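Local coordinates for protein ribonuclease H (Uncultured organism, PDB 4IBN) that probably cleaves the RNA strand of RNA-DNA hybrids endonucleolytically, leaving 5'-phosphomonoester ends, with magnesium as cofactor, at residues A158-L161 with A162-A166; T95-R98 with Y99-D102. All coordinates share one frame; numbering follows the deposited sequence.

Overall arrangement
Both interactions are local contacts in the RNase H fold. Interaction 2 comes first along the chain and spans the end of strand 90-95, the short loop after it and the first turn of helix 98-113; interaction 1 follows much later, wholly inside helix 153-168. Their centres lie about 17 Å apart and their nearest atoms about 6 Å, so they do not touch. What joins them is the mixed sheet: strand 90-95 runs parallel beside strand 16-25, which helix 153-168 touches. On that strand D22 is touched by A158 of interaction 1, and its carboxylate lies close to that of D96 of interaction 2. The two contacts thus flank an acidic cluster around D22, consistent with the DEDN active-site motif of this enzyme.

Interaction 1 of 2, residues A158-L161 with A162-A166; sequences ANHL and AVTAA
H160 and T164 lie one turn apart on helix 153-168 of the RNase H fold, and their side chains meet at an angle rather than running alongside. The imidazole of H160, whose CG is roughly anti to the backbone N (chi1 153°), presents one face to the threonine hydroxyl. T164 OG1 sits over that face, displaced toward the rim, and comes within 3.6 Å of H160 CE1. The same hydroxyl turns back to the preceding turn, T164 OG1 donating to H160 O at 2.9 Å. With OG1 beside its own backbone N (chi1 -66°), it points toward that carbonyl, which suits a threonine within a helix because the hydroxyl finds its acceptor in the backbone. The H160 ring also meets the rings of Y157 and W183, an aromatic setting for a flat, partly exposed side chain.

On the next flank V163 packs on the backbone of N159. The valine branch CG2 lies beside the backbone N of V163, and V163 CG2 comes within 3.4 Å of N159 O. V163 N also bonds N159 O, in a nearly straight bond of 2.9 Å. Beyond its own helix V163 rests on S24 and L26.

The buried flank carries small or aliphatic residues that let the helix lie close to the sheet: A158 touches D22, L161 touches D57 and A165 touches W59. Here the turns are held by the main chain, with A165 N bonded to L161 O at 2.9 Å, and A165 CB lies 3.5 Å from L161 O. H160 O, by contrast, is gripped twice: T164 N, at 3.1 Å, and T164 OG1 reach it from opposite faces of the carbonyl plane.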
loop_
_atom_site.group_PDB
_atom_site.type_symbol
_atom_site.label_atom_id
_atom_site.label_comp_id
_atom_site.label_asym_id
_atom_site.label_seq_id
_atom_site.Cartn_x
_atom_site.Cartn_y
_atom_site.Cartn_z
ATOM N N ALA A 158 -8.752 -5.117 2.417
ATOM C CA ALA A 158 -7.507 -4.587 2.926
ATOM C C ALA A 158 -7.751 -3.867 4.223
ATOM O O ALA A 158 -6.956 -3.918 5.082
ATOM C CB ALA A 158 -6.849 -3.664 1.930
ATOM N N ASN A 159 -8.863 -3.184 4.304
ATOM C CA ASN A 159 -9.221 -2.528 5.549
ATOM C C ASN A 159 -9.449 -3.536 6.649
ATOM O O ASN A 159 -9.043 -3.363 7.773
ATOM C CB ASN A 159 -10.464 -1.664 5.389
ATOM C CG ASN A 159 -10.834 -0.929 6.645
ATOM O OD1 ASN A 159 -10.218 0.008 6.998
ATOM N ND2 ASN A 159 -11.848 -1.352 7.268
ATOM N N HIS A 160 -10.091 -4.621 6.270
ATOM C CA HIS A 160 -10.321 -5.675 7.225
ATOM C C HIS A 160 -8.977 -6.186 7.732
ATOM O O HIS A 160 -8.834 -6.493 8.870
ATOM C CB HIS A 160 -11.084 -6.821 6.584
ATOM C CG HIS A 160 -10.829 -8.146 7.202
ATOM N ND1 HIS A 160 -11.510 -8.586 8.300
ATOM C CD2 HIS A 160 -9.996 -9.138 6.859
ATOM C CE1 HIS A 160 -11.076 -9.777 8.629
ATOM N NE2 HIS A 160 -10.173 -10.143 7.756
ATOM N N LEU A 161 -8.023 -6.315 6.844
ATOM C CA LEU A 161 -6.722 -6.767 7.244
ATOM C C LEU A 161 -6.043 -5.746 8.179
ATOM O O LEU A 161 -5.390 -6.097 9.085
ATOM C CB LEU A 161 -5.784 -7.014 6.070
ATOM C CG LEU A 161 -5.806 -8.227 5.178
ATOM C CD1 LEU A 161 -4.731 -8.079 4.144
ATOM C CD2 LEU A 161 -5.575 -9.452 5.967
ATOM N N ALA A 162 -6.172 -4.480 7.849
ATOM C CA ALA A 162 -5.546 -3.452 8.641
ATOM C C ALA A 162 -6.092 -3.440 10.044
ATOM O O ALA A 162 -5.397 -3.299 10.948
ATOM C CB ALA A 162 -5.762 -2.121 8.020
ATOM N N VAL A 163 -7.390 -3.553 10.160
ATOM C CA VAL A 163 -8.033 -3.569 11.461
ATOM C C VAL A 163 -7.661 -4.787 12.258
ATOM O O VAL A 163 -7.458 -4.708 13.420
ATOM C CB VAL A 163 -9.543 -3.401 11.383
ATOM C CG1 VAL A 163 -10.183 -3.473 12.750
ATOM C CG2 VAL A 163 -9.880 -2.111 10.769
ATOM N N THR A 164 -7.571 -5.916 11.589
ATOM C CA THR A 164 -7.161 -7.123 12.252
ATOM C C THR A 164 -5.746 -6.963 12.782
ATOM O O THR A 164 -5.426 -7.383 13.822
ATOM C CB THR A 164 -7.176 -8.312 11.263
ATOM O OG1 THR A 164 -8.500 -8.583 10.846
ATOM C CG2 THR A 164 -6.621 -9.508 11.887
ATOM N N ALA A 165 -4.894 -6.362 11.975
ATOM C CA ALA A 165 -3.529 -6.139 12.385
ATOM C C ALA A 165 -3.458 -5.221 13.610
ATOM O O ALA A 165 -2.751 -5.479 14.527
ATOM C CB ALA A 165 -2.728 -5.577 11.257
ATOM N N ALA A 166 -4.238 -4.165 13.605
ATOM C CA ALA A 166 -4.237 -3.242 14.697
ATOM C C ALA A 166 -4.739 -3.902 15.974
ATOM O O ALA A 166 -4.249 -3.679 17.025
ATOM C CB ALA A 166 -5.080 -2.126 14.387
#

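Interaction 2 of 2, residues T95-R98 with Y99-D102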
loop_
_atom_site.group_PDB
_atom_site.type_symbol
_atom_site.label_atom_id
_atom_site.label_comp_id
_atom_site.label_asym_id
_atom_site.label_seq_id
_atom_site.Cartn_x
_atom_site.Cartn_y
_atom_site.Cartn_z
ATOM N N THR A 95 -5.207 2.594 -3.240
ATOM C CA THR A 95 -5.386 2.865 -1.840
ATOM C C THR A 95 -6.447 3.896 -1.608
ATOM O O THR A 95 -6.730 4.626 -2.467
ATOM C CB THR A 95 -4.103 3.354 -1.217
ATOM O OG1 THR A 95 -4.328 3.660 0.143
ATOM C CG2 THR A 95 -3.592 4.529 -1.927
ATOM N N ASP A 96 -7.033 3.879 -0.419
ATOM C CA ASP A 96 -7.927 4.924 0.053
ATOM C C ASP A 96 -7.205 6.188 0.503
ATOM O O ASP A 96 -7.811 7.165 0.761
ATOM C CB ASP A 96 -8.809 4.437 1.207
ATOM C CG ASP A 96 -8.023 4.162 2.468
ATOM O OD1 ASP A 96 -6.888 3.734 2.401
ATOM O OD2 ASP A 96 -8.547 4.327 3.548
ATOM N N SER A 97 -5.899 6.132 0.600
ATOM C CA SER A 97 -5.166 7.233 1.106
ATOM C C SER A 97 -4.681 8.175 0.025
ATOM O O SER A 97 -3.777 7.883 -0.672
ATOM C CB SER A 97 -3.966 6.713 1.884
ATOM O OG SER A 97 -3.132 7.735 2.306
ATOM N N ARG A 98 -5.310 9.338 -0.052
ATOM C CA ARG A 98 -4.833 10.387 -0.904
ATOM C C ARG A 98 -3.505 10.889 -0.427
ATOM O O ARG A 98 -2.726 11.368 -1.159
ATOM C CB ARG A 98 -5.848 11.489 -1.079
ATOM C CG ARG A 98 -6.829 11.155 -2.121
ATOM C CD ARG A 98 -7.314 12.314 -2.890
ATOM N NE ARG A 98 -6.430 12.704 -3.950
ATOM C CZ ARG A 98 -6.701 12.579 -5.233
ATOM N NH1 ARG A 98 -7.839 12.048 -5.632
ATOM N NH2 ARG A 98 -5.831 12.988 -6.131
ATOM N N TYR A 99 -3.235 10.707 0.831
ATOM C CA TYR A 99 -1.957 11.130 1.336
ATOM C C TYR A 99 -0.883 10.401 0.530
ATOM O O TYR A 99 0.008 11.004 0.085
ATOM C CB TYR A 99 -1.839 10.748 2.828
ATOM C CG TYR A 99 -0.612 11.196 3.590
ATOM C CD1 TYR A 99 -0.361 12.506 3.834
ATOM C CD2 TYR A 99 0.284 10.294 4.081
ATOM C CE1 TYR A 99 0.752 12.905 4.523
ATOM C CE2 TYR A 99 1.364 10.691 4.785
ATOM C CZ TYR A 99 1.606 12.005 5.003
ATOM O OH TYR A 99 2.696 12.424 5.710
ATOM N N ILE A 100 -1.021 9.099 0.356
ATOM C CA ILE A 100 -0.068 8.319 -0.428
ATOM C C ILE A 100 -0.096 8.656 -1.917
ATOM O O ILE A 100 0.901 8.853 -2.493
ATOM C CB ILE A 100 -0.323 6.811 -0.302
ATOM C CG1 ILE A 100 -0.118 6.345 1.129
ATOM C CG2 ILE A 100 0.532 6.035 -1.242
ATOM C CD1 ILE A 100 1.131 6.737 1.726
ATOM N N VAL A 101 -1.277 8.707 -2.502
ATOM C CA VAL A 101 -1.348 8.926 -3.919
ATOM C C VAL A 101 -0.818 10.294 -4.347
ATOM O O VAL A 101 -0.092 10.408 -5.293
ATOM C CB VAL A 101 -2.801 8.770 -4.444
ATOM C CG1 VAL A 101 -2.886 9.060 -5.860
ATOM C CG2 VAL A 101 -3.286 7.432 -4.193
ATOM N N ASP A 102 -1.263 11.340 -3.677
ATOM C CA ASP A 102 -0.768 12.664 -3.955
ATOM C C ASP A 102 0.706 12.822 -3.549
ATOM O O ASP A 102 1.437 13.515 -4.161
ATOM C CB ASP A 102 -1.635 13.736 -3.329
ATOM C CG ASP A 102 -3.018 13.770 -3.889
ATOM O OD1 ASP A 102 -3.196 13.464 -5.045
ATOM O OD2 ASP A 102 -3.890 14.146 -3.147
#
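R98 bends round to meet D102 one turn later, at the start of helix 98-113. R98 CB stands 3.9 Å from D102 OD2, and the chain then folds at chi2 and chi3 (82°) instead of stretching outward, bringing CD past the same oxygen. The tip forms a salt bridge: R98 NE bonds D102 OD2 at 3.0 Å with an almost straight N-H (172°). CZ carries the guanidinium on, and R98 NH2 reaches the syn lone pair of D102 OD1 at 2.9 Å. The carboxylate thus meets the edge of the guanidinium side-on, one oxygen to each nitrogen, although the two planes are turned 37° apart. An arginine suits this place because its side chain touches W145 and is long enough for its charge to return to the helix. With an alanine in place of D102, the guanidinium would probably lose its carboxylate mate and be left to swing away.

Just before this pair, S97 fills the N-cap position. S97 OG accepts from I100 N at 3.2 Å, meeting an amide that has no earlier helical carbonyl to bond, while S97 O takes V101 N. T95 steers the chain into the cap: T95 OG1 accepts from S97 N at 3.0 Å, an ST turn, and T95 CG2 packs on V101 CG2 at 3.7 Å, the two side chains running in opposite directions. On another side Y99 sends its hydroxyl to W129 NE1, and I100 fits its branched chain against L72 and V75 of helix 67-82.

The ST turn and the serine N-cap lie at the junction of strand 90-95 and helix 98-113 in the RNase H fold, with the salt bridge in the helix's first turn; here D96, close to D22 and E23, is consistent with the acidic active-site cluster.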